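Side-chain contacts in endoglucanase FnCel5A (Fervidobacterium nodosum, PDB 3NCO), which probably hydrolyses internal beta-1,4-glucosidic bonds of cellulose: residues Lys18-Gly23 and Lys136-Ile141; Ser182-Val187 and Tyr204-Asn209; Ile256-Phe261 and Lys277-Ile282. All blocks are in the same frame, centred on the assembly; numbering follows the deposited sequence.

Contact 1. Residues Lys18-Gly23 and Lys136-Ile141; sequences KMIGHG and KLFFEI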
# COMPACT_ATOMS: atom_id res chain seq x y z
N LYS A 18 2.84 12.84 -6.76
CA LYS A 18 1.72 13.79 -6.50
C LYS A 18 0.41 13.30 -7.11
O LYS A 18 -0.70 13.62 -6.61
CB LYS A 18 2.06 15.18 -7.07
CG LYS A 18 2.92 15.95 -6.13
CD LYS A 18 3.45 17.23 -6.79
CE LYS A 18 2.57 18.42 -6.43
NZ LYS A 18 1.18 18.30 -7.01
N MSE A 19 0.52 12.54 -8.20
CA MSE A 19 -0.66 11.92 -8.82
C MSE A 19 -1.33 10.87 -7.94
O MSE A 19 -2.56 10.67 -8.03
CB MSE A 19 -0.31 11.35 -10.17
CG MSE A 19 -0.01 12.41 -11.22
SE MSE A 19 0.70 11.48 -12.84
CE MSE A 19 -0.55 10.01 -13.02
N ILE A 20 -0.56 10.21 -7.08
CA ILE A 20 -1.16 9.31 -6.07
C ILE A 20 -2.12 10.13 -5.18
O ILE A 20 -3.21 9.66 -4.83
CB ILE A 20 -0.09 8.58 -5.22
CG1 ILE A 20 0.78 7.71 -6.15
CG2 ILE A 20 -0.74 7.73 -4.10
CD1 ILE A 20 1.95 7.07 -5.37
N GLY A 21 -1.69 11.33 -4.81
CA GLY A 21 -2.53 12.23 -4.05
C GLY A 21 -3.11 11.63 -2.77
O GLY A 21 -2.41 11.20 -1.88
N HIS A 22 -4.44 11.68 -2.66
CA HIS A 22 -5.13 11.03 -1.57
C HIS A 22 -5.87 9.80 -2.10
O HIS A 22 -6.82 9.92 -2.88
CB HIS A 22 -6.11 11.98 -0.91
CG HIS A 22 -5.47 13.14 -0.19
ND1 HIS A 22 -4.67 14.06 -0.83
CD2 HIS A 22 -5.57 13.56 1.10
CE1 HIS A 22 -4.30 15.00 0.04
NE2 HIS A 22 -4.82 14.71 1.21
N GLY A 23 -5.38 8.63 -1.65
CA GLY A 23 -5.86 7.37 -2.18
C GLY A 23 -6.49 6.49 -1.13
O GLY A 23 -6.65 6.91 0.05
N LYS A 136 -0.55 5.79 -15.61
CA LYS A 136 -1.34 6.01 -14.39
C LYS A 136 -1.52 4.68 -13.63
O LYS A 136 -2.12 4.66 -12.59
CB LYS A 136 -2.72 6.59 -14.72
CG LYS A 136 -2.61 8.07 -15.09
CD LYS A 136 -3.80 8.48 -15.93
CE LYS A 136 -3.58 9.94 -16.43
NZ LYS A 136 -4.62 10.30 -17.42
N LEU A 137 -1.02 3.59 -14.21
CA LEU A 137 -0.81 2.32 -13.48
C LEU A 137 0.64 2.25 -12.97
O LEU A 137 1.58 2.27 -13.79
CB LEU A 137 -1.04 1.10 -14.37
CG LEU A 137 -0.76 -0.27 -13.74
CD1 LEU A 137 -1.76 -0.60 -12.58
CD2 LEU A 137 -0.77 -1.36 -14.82
N PHE A 138 0.77 2.08 -11.65
CA PHE A 138 2.09 1.93 -10.98
C PHE A 138 2.26 0.50 -10.46
O PHE A 138 1.25 -0.12 -10.07
CB PHE A 138 2.16 2.85 -9.73
CG PHE A 138 2.09 4.32 -10.03
CD1 PHE A 138 2.06 4.81 -11.31
CD2 PHE A 138 2.14 5.23 -8.98
CE1 PHE A 138 1.93 6.21 -11.55
CE2 PHE A 138 2.06 6.61 -9.19
CZ PHE A 138 1.93 7.10 -10.49
N PHE A 139 3.50 -0.01 -10.44
CA PHE A 139 3.74 -1.33 -9.83
C PHE A 139 4.31 -1.16 -8.43
O PHE A 139 4.91 -0.12 -8.13
CB PHE A 139 4.80 -2.09 -10.63
CG PHE A 139 4.37 -2.46 -12.02
CD1 PHE A 139 3.00 -2.43 -12.33
CD2 PHE A 139 5.30 -2.89 -13.01
CE1 PHE A 139 2.54 -2.75 -13.58
CE2 PHE A 139 4.87 -3.26 -14.29
CZ PHE A 139 3.47 -3.21 -14.59
N GLU A 140 4.14 -2.17 -7.56
CA GLU A 140 4.68 -2.11 -6.21
C GLU A 140 5.21 -3.50 -5.86
O GLU A 140 4.41 -4.39 -5.63
CB GLU A 140 3.58 -1.70 -5.24
CG GLU A 140 4.12 -1.68 -3.79
CD GLU A 140 3.11 -1.30 -2.73
OE1 GLU A 140 1.92 -1.12 -3.09
OE2 GLU A 140 3.48 -1.20 -1.56
N ILE A 141 6.54 -3.68 -5.89
CA ILE A 141 7.14 -5.02 -5.88
C ILE A 141 6.63 -5.96 -4.79
O ILE A 141 6.22 -7.09 -5.08
CB ILE A 141 8.66 -4.92 -5.76
CG1 ILE A 141 9.15 -4.33 -7.09
CG2 ILE A 141 9.30 -6.34 -5.64
CD1 ILE A 141 10.64 -3.89 -7.05
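The backbone O of Ile20 accepts a hydrogen bond from Ser57 OG, while its side chain meets Phe138 in a wholly apolar contact. The contact joins the end of helix 12-20, which leads into the first strand, to the start of strand 137-140 at the N-terminal end of the (beta/alpha)8 barrel strands. The ethyl branch of Ile20 does the touching: CG1 lies 3.5 Å from Phe138 CE2, at the ring edge and near its plane. CD1 comes in at the same edge, in the plane of the ring, 3.8 Å from Phe138 CE2. Setting CG1 anti to the carbonyl carbon (chi1 -61°), with the chain then extended, carries the branch to the CE2 edge of the ring. An alanine here would lack the whole ethyl branch and would probably open a gap beside the CE2 edge of Phe138, leaving the ring less firmly held against turning.

Farther out, the selenomethionine at Met19 crosses Lys136 at about a right angle. Its chain bends at the last torsion (chi3 46°), which turns the terminal methyl toward the lysine and brings CE within 3.5 Å of Lys136 CG. Lys136 thus offers its aliphatic part, its chain running on extended beyond CG. Val97 of strand 97-101 also touches Met19, and Ile173 touches Phe138. The chain leaves the helix at Gly21, with positive phi. With no hydrogen bond between the segments, the join depends on shape and apolar burial: buried at Ile20 and Phe138, it grades into a partly solvent-facing edge where Met19 lies against the stem of a lysine.

Contact 2. Residues Ser182-Val187 and Tyr204-Asn209; sequences SNYSYV and YYEPFN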
# COMPACT_ATOMS: atom_id res chain seq x y z
N SER A 182 7.50 -2.31 6.94
CA SER A 182 7.34 -0.94 6.43
C SER A 182 7.10 0.09 7.57
O SER A 182 6.58 1.19 7.36
CB SER A 182 6.31 -0.96 5.25
OG SER A 182 6.75 -1.99 4.32
N ASN A 183 7.62 -0.25 8.74
CA ASN A 183 7.54 0.67 9.88
C ASN A 183 8.51 1.84 9.64
O ASN A 183 9.63 1.65 9.12
CB ASN A 183 7.90 -0.09 11.15
CG ASN A 183 7.99 0.83 12.37
OD1 ASN A 183 9.00 1.52 12.58
ND2 ASN A 183 6.93 0.84 13.17
N TYR A 184 8.03 3.05 9.94
CA TYR A 184 8.71 4.31 9.59
C TYR A 184 10.18 4.29 10.02
O TYR A 184 11.03 4.83 9.30
CB TYR A 184 7.97 5.54 10.22
CG TYR A 184 8.35 5.69 11.66
CD1 TYR A 184 9.45 6.47 12.02
CD2 TYR A 184 7.70 4.95 12.64
CE1 TYR A 184 9.87 6.55 13.33
CE2 TYR A 184 8.14 5.00 14.00
CZ TYR A 184 9.23 5.83 14.32
OH TYR A 184 9.70 5.87 15.61
N SER A 185 10.50 3.66 11.15
CA SER A 185 11.83 3.80 11.71
C SER A 185 12.86 3.00 10.95
O SER A 185 14.09 3.20 11.18
CB SER A 185 11.86 3.38 13.17
OG SER A 185 11.59 2.01 13.29
N TYR A 186 12.43 2.09 10.08
CA TYR A 186 13.38 1.26 9.36
C TYR A 186 13.74 1.85 8.00
O TYR A 186 14.41 1.23 7.19
CB TYR A 186 12.80 -0.17 9.21
CG TYR A 186 12.72 -0.91 10.51
CD1 TYR A 186 13.75 -1.76 10.88
CD2 TYR A 186 11.62 -0.76 11.36
CE1 TYR A 186 13.70 -2.44 12.09
CE2 TYR A 186 11.56 -1.46 12.58
CZ TYR A 186 12.60 -2.30 12.91
OH TYR A 186 12.57 -3.00 14.10
N VAL A 187 13.30 3.07 7.74
CA VAL A 187 13.58 3.73 6.47
C VAL A 187 15.11 3.76 6.19
O VAL A 187 15.55 3.55 5.06
CB VAL A 187 12.87 5.12 6.41
CG1 VAL A 187 13.66 6.21 7.18
CG2 VAL A 187 12.63 5.50 5.01
N TYR A 204 1.93 3.41 8.29
CA TYR A 204 1.88 4.07 9.57
C TYR A 204 0.68 3.64 10.40
O TYR A 204 -0.46 3.89 10.02
CB TYR A 204 1.89 5.61 9.47
CG TYR A 204 2.28 6.25 10.80
CD1 TYR A 204 3.59 6.18 11.26
CD2 TYR A 204 1.33 6.93 11.57
CE1 TYR A 204 3.92 6.76 12.50
CE2 TYR A 204 1.64 7.51 12.78
CZ TYR A 204 2.93 7.43 13.23
OH TYR A 204 3.28 8.02 14.41
N TYR A 205 0.99 3.02 11.54
CA TYR A 205 -0.03 2.56 12.48
C TYR A 205 0.33 2.84 13.96
O TYR A 205 -0.20 2.19 14.87
CB TYR A 205 -0.17 1.05 12.32
CG TYR A 205 -0.82 0.67 11.00
CD1 TYR A 205 -2.18 0.83 10.81
CD2 TYR A 205 -0.05 0.06 9.95
CE1 TYR A 205 -2.79 0.44 9.65
CE2 TYR A 205 -0.68 -0.34 8.78
CZ TYR A 205 -2.05 -0.16 8.62
OH TYR A 205 -2.69 -0.57 7.48
N GLU A 206 1.20 3.82 14.19
CA GLU A 206 1.52 4.22 15.57
C GLU A 206 0.51 5.18 16.12
O GLU A 206 0.02 6.05 15.37
CB GLU A 206 2.89 4.86 15.63
CG GLU A 206 3.95 3.90 15.03
CD GLU A 206 3.88 2.53 15.68
OE1 GLU A 206 3.74 2.42 16.92
OE2 GLU A 206 3.89 1.51 14.96
N PRO A 207 0.19 5.07 17.42
CA PRO A 207 0.59 4.05 18.42
C PRO A 207 -0.10 2.74 18.08
O PRO A 207 -1.33 2.73 17.89
CB PRO A 207 0.06 4.63 19.76
CG PRO A 207 -0.13 6.07 19.45
CD PRO A 207 -0.60 6.14 18.04
N PHE A 208 0.67 1.65 17.94
CA PHE A 208 0.10 0.37 17.50
C PHE A 208 -0.94 -0.13 18.49
O PHE A 208 -1.94 -0.75 18.06
CB PHE A 208 1.21 -0.66 17.32
CG PHE A 208 0.85 -1.80 16.45
CD1 PHE A 208 1.00 -1.68 15.07
CD2 PHE A 208 0.42 -3.03 16.99
CE1 PHE A 208 0.69 -2.74 14.22
CE2 PHE A 208 0.11 -4.12 16.11
CZ PHE A 208 0.26 -3.95 14.74
N ASN A 209 -0.75 0.18 19.78
CA ASN A 209 -1.75 -0.25 20.76
C ASN A 209 -3.04 0.57 20.66
O ASN A 209 -4.08 0.18 21.23
CB ASN A 209 -1.18 -0.33 22.20
CG ASN A 209 -0.90 1.05 22.82
OD1 ASN A 209 -0.96 2.09 22.14
ND2 ASN A 209 -0.51 1.05 24.09
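Glu206 directs its CB toward Asn183 and Tyr184, and its side chain carries much of this contact between the 3-10 turn 184-187, with the residues before it, and the chain leaving strand 198-204. From CB the chain passes to CG, which is 4.5 Å from Tyr184 CE2, a loose approach oblique to the ring. A bend at chi2 (-53°) then turns the carboxylate away from a fully extended course. OE1 accepts a weak hydrogen bond from the backbone N of Phe208, 3.3 Å away, just past the cis peptide that joins Glu206 to Pro207. OE2 faces the other segment, 3.6 Å from Asn183 ND2, long for a hydrogen bond but probably a favourable electrostatic approach. The amide and carboxylate planes are turned 62° apart.

The bonds at OD1 probably set the turn of the amide. Asn183 OD1 is gripped from opposite faces of its plane by two groups of one residue: Ser185 N at 3.0 Å, closing an Asx turn, and Ser185 OG at 2.7 Å from OD1. With OD1 so engaged, ND2 is left to face Glu206. Beside this polar pair Tyr184 and Tyr204 lie side by side, pointing the same way. Tyr184 CD2 stands 4.2 Å from Tyr204 CE1, meeting the Tyr204 ring at its edge. One face of that same ring carries the backbone N of Glu206, 3.9 Å above its centre.

Both tyrosines engage helix 232-252: Tyr204 OH is hydrogen-bonded to His241 ND1, while the ring of Tyr184 stacks on that of His241. Tyr204 also touches Val279 and Trp275 of helix 269-285, and Tyr184 touches Phe202; the contact thus lies where the end of strand 198-204 meets helices 232-252 and 269-285.

Contact 3. Residues Ile256-Phe261 and Lys277-Ile282; sequences IFLGEF and KTVRRI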
# COMPACT_ATOMS: atom_id res chain seq x y z
N ILE A 256 8.02 10.00 -1.29
CA ILE A 256 7.48 9.09 -0.29
C ILE A 256 5.95 8.98 -0.44
O ILE A 256 5.25 10.00 -0.45
CB ILE A 256 7.76 9.64 1.14
CG1 ILE A 256 9.26 9.64 1.41
CG2 ILE A 256 6.97 8.88 2.21
CD1 ILE A 256 9.84 8.21 1.68
N PHE A 257 5.46 7.72 -0.44
CA PHE A 257 4.01 7.39 -0.38
C PHE A 257 3.74 6.70 0.94
O PHE A 257 4.35 5.68 1.30
CB PHE A 257 3.75 6.46 -1.58
CG PHE A 257 2.47 5.71 -1.57
CD1 PHE A 257 1.21 6.30 -1.36
CD2 PHE A 257 2.54 4.36 -1.93
CE1 PHE A 257 0.06 5.50 -1.50
CE2 PHE A 257 1.42 3.58 -2.03
CZ PHE A 257 0.20 4.13 -1.87
N LEU A 258 2.82 7.28 1.71
CA LEU A 258 2.36 6.61 2.91
C LEU A 258 1.26 5.62 2.45
O LEU A 258 0.10 6.03 2.25
CB LEU A 258 1.75 7.70 3.84
CG LEU A 258 0.92 7.21 5.05
CD1 LEU A 258 1.80 6.31 5.90
CD2 LEU A 258 0.34 8.36 5.92
N GLY A 259 1.66 4.35 2.23
CA GLY A 259 0.80 3.42 1.50
C GLY A 259 -0.32 2.83 2.28
O GLY A 259 -1.30 2.36 1.70
N GLU A 260 -0.17 2.80 3.62
CA GLU A 260 -1.30 2.41 4.43
C GLU A 260 -1.27 3.24 5.67
O GLU A 260 -0.22 3.52 6.24
CB GLU A 260 -1.24 0.95 4.87
CG GLU A 260 -1.22 -0.02 3.76
CD GLU A 260 -1.15 -1.46 4.25
OE1 GLU A 260 -1.31 -1.72 5.48
OE2 GLU A 260 -0.80 -2.40 3.42
N PHE A 261 -2.45 3.61 6.12
CA PHE A 261 -2.65 4.18 7.45
C PHE A 261 -4.09 4.02 7.89
O PHE A 261 -5.00 4.18 7.08
CB PHE A 261 -2.17 5.66 7.57
CG PHE A 261 -3.12 6.69 6.97
CD1 PHE A 261 -3.18 6.88 5.61
CD2 PHE A 261 -3.87 7.53 7.81
CE1 PHE A 261 -4.04 7.88 5.04
CE2 PHE A 261 -4.69 8.48 7.30
CZ PHE A 261 -4.80 8.68 5.93
N LYS A 277 -7.18 12.17 10.86
CA LYS A 277 -7.04 13.51 10.34
C LYS A 277 -5.64 14.03 10.57
O LYS A 277 -5.07 14.67 9.68
CB LYS A 277 -8.02 14.42 11.11
CG LYS A 277 -7.97 15.88 10.75
CD LYS A 277 -8.81 16.61 11.79
CE LYS A 277 -9.62 17.76 11.21
NZ LYS A 277 -8.94 18.58 10.14
N THR A 278 -5.07 13.75 11.75
CA THR A 278 -3.74 14.22 12.11
C THR A 278 -2.68 13.56 11.23
O THR A 278 -1.80 14.22 10.70
CB THR A 278 -3.45 13.92 13.60
OG1 THR A 278 -4.35 14.68 14.41
CG2 THR A 278 -2.03 14.25 13.99
N VAL A 279 -2.79 12.26 11.04
CA VAL A 279 -1.87 11.56 10.13
C VAL A 279 -1.97 12.13 8.72
O VAL A 279 -0.94 12.44 8.09
CB VAL A 279 -2.12 10.03 10.14
CG1 VAL A 279 -1.30 9.41 9.07
CG2 VAL A 279 -1.71 9.45 11.51
N ARG A 280 -3.19 12.29 8.21
CA ARG A 280 -3.36 12.88 6.87
C ARG A 280 -2.69 14.29 6.76
O ARG A 280 -1.97 14.57 5.81
CB ARG A 280 -4.83 12.97 6.47
CG ARG A 280 -4.95 13.70 5.12
CD ARG A 280 -6.37 14.05 4.76
NE ARG A 280 -7.02 14.89 5.76
CZ ARG A 280 -6.87 16.19 5.83
NH1 ARG A 280 -7.51 16.90 6.75
NH2 ARG A 280 -6.11 16.79 4.94
N ARG A 281 -2.97 15.17 7.73
CA ARG A 281 -2.40 16.53 7.67
C ARG A 281 -0.89 16.52 7.72
O ARG A 281 -0.25 17.34 7.06
CB ARG A 281 -2.89 17.34 8.87
CG ARG A 281 -4.38 17.65 8.84
CD ARG A 281 -4.80 18.64 9.99
NE ARG A 281 -4.05 18.44 11.26
CZ ARG A 281 -4.57 18.09 12.46
NH1 ARG A 281 -5.88 17.87 12.62
NH2 ARG A 281 -3.77 17.95 13.53
N ILE A 282 -0.31 15.64 8.54
CA ILE A 282 1.15 15.62 8.69
C ILE A 282 1.81 14.98 7.45
O ILE A 282 2.88 15.44 7.01
CB ILE A 282 1.58 14.92 10.00
CG1 ILE A 282 1.11 15.77 11.20
CG2 ILE A 282 3.12 14.65 10.03
CD1 ILE A 282 1.37 15.13 12.59
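The ring of Phe261 is met obliquely by Val279 CG1 and engages Tyr292 of the next strand edge-to-face. A second flat group, the ring of Phe257, carries Gly259 CA over one face, 3.5 Å above the plane and offset toward the rim. These residues belong to a beta-alpha-beta unit of the (beta/alpha)8, or TIM, barrel: strand 256-261 leads through helix 269-285 to strand 289-292. Strand and helix run nearly antiparallel, at 173°, with their axes 10.7 Å apart and side chains of both meeting between them.

Val279 carries the helix side of the contact. Its CG1 stands anti to the backbone N (chi1 172°) and makes the tightest contact, 3.4 Å from Phe261 CD2. The two side chains slide past each other in opposite directions, and Val279 CB also comes to 3.8 Å from Phe261 CD2. Phe261 reaches this place with CG between the backbone N and the carbonyl carbon (chi1 77°). Its far end continues along the helix to Arg280, where CZ lies 4.3 Å from Arg280 CB.

Only the stem of Arg280 is used in this way. Its guanidinium leads off to a salt bridge from NH2 to Glu284 and a hydrogen bond from NE to Ser316 O; the salt bridge probably offsets its charge beside the apolar side chains. On the strand, Leu258 is packed between Leu290 and Tyr204 of the flanking strands. It crosses Val279 at about a right angle, and its CD2 ends 3.7 Å from the same methyl that touches the ring, Val279 CG1.

All three contacts belong to one barrel. Contacts 2 and 3 are closest, their centres 11 Å apart: Tyr204 N lies 3.0 Å from Glu260 O, and Tyr205 OH lies 2.7 Å from Glu260 OE1, both probable hydrogen bonds. Glu260, also salt-bridged to Arg59, sits near Glu144, consistent with the family 5 arrangement of catalytic glutamates at the ends of strands 4 and 7. Contact 1 lies 14 Å from contact 3 between centres and touches it where Ile20 CG2 packs 3.5 Å from Phe257 CE1. His22 and Arg280 also share Glu284. Contacts 1 and 2, with centres 21 Å apart, lie on opposite sides of the chain's centre.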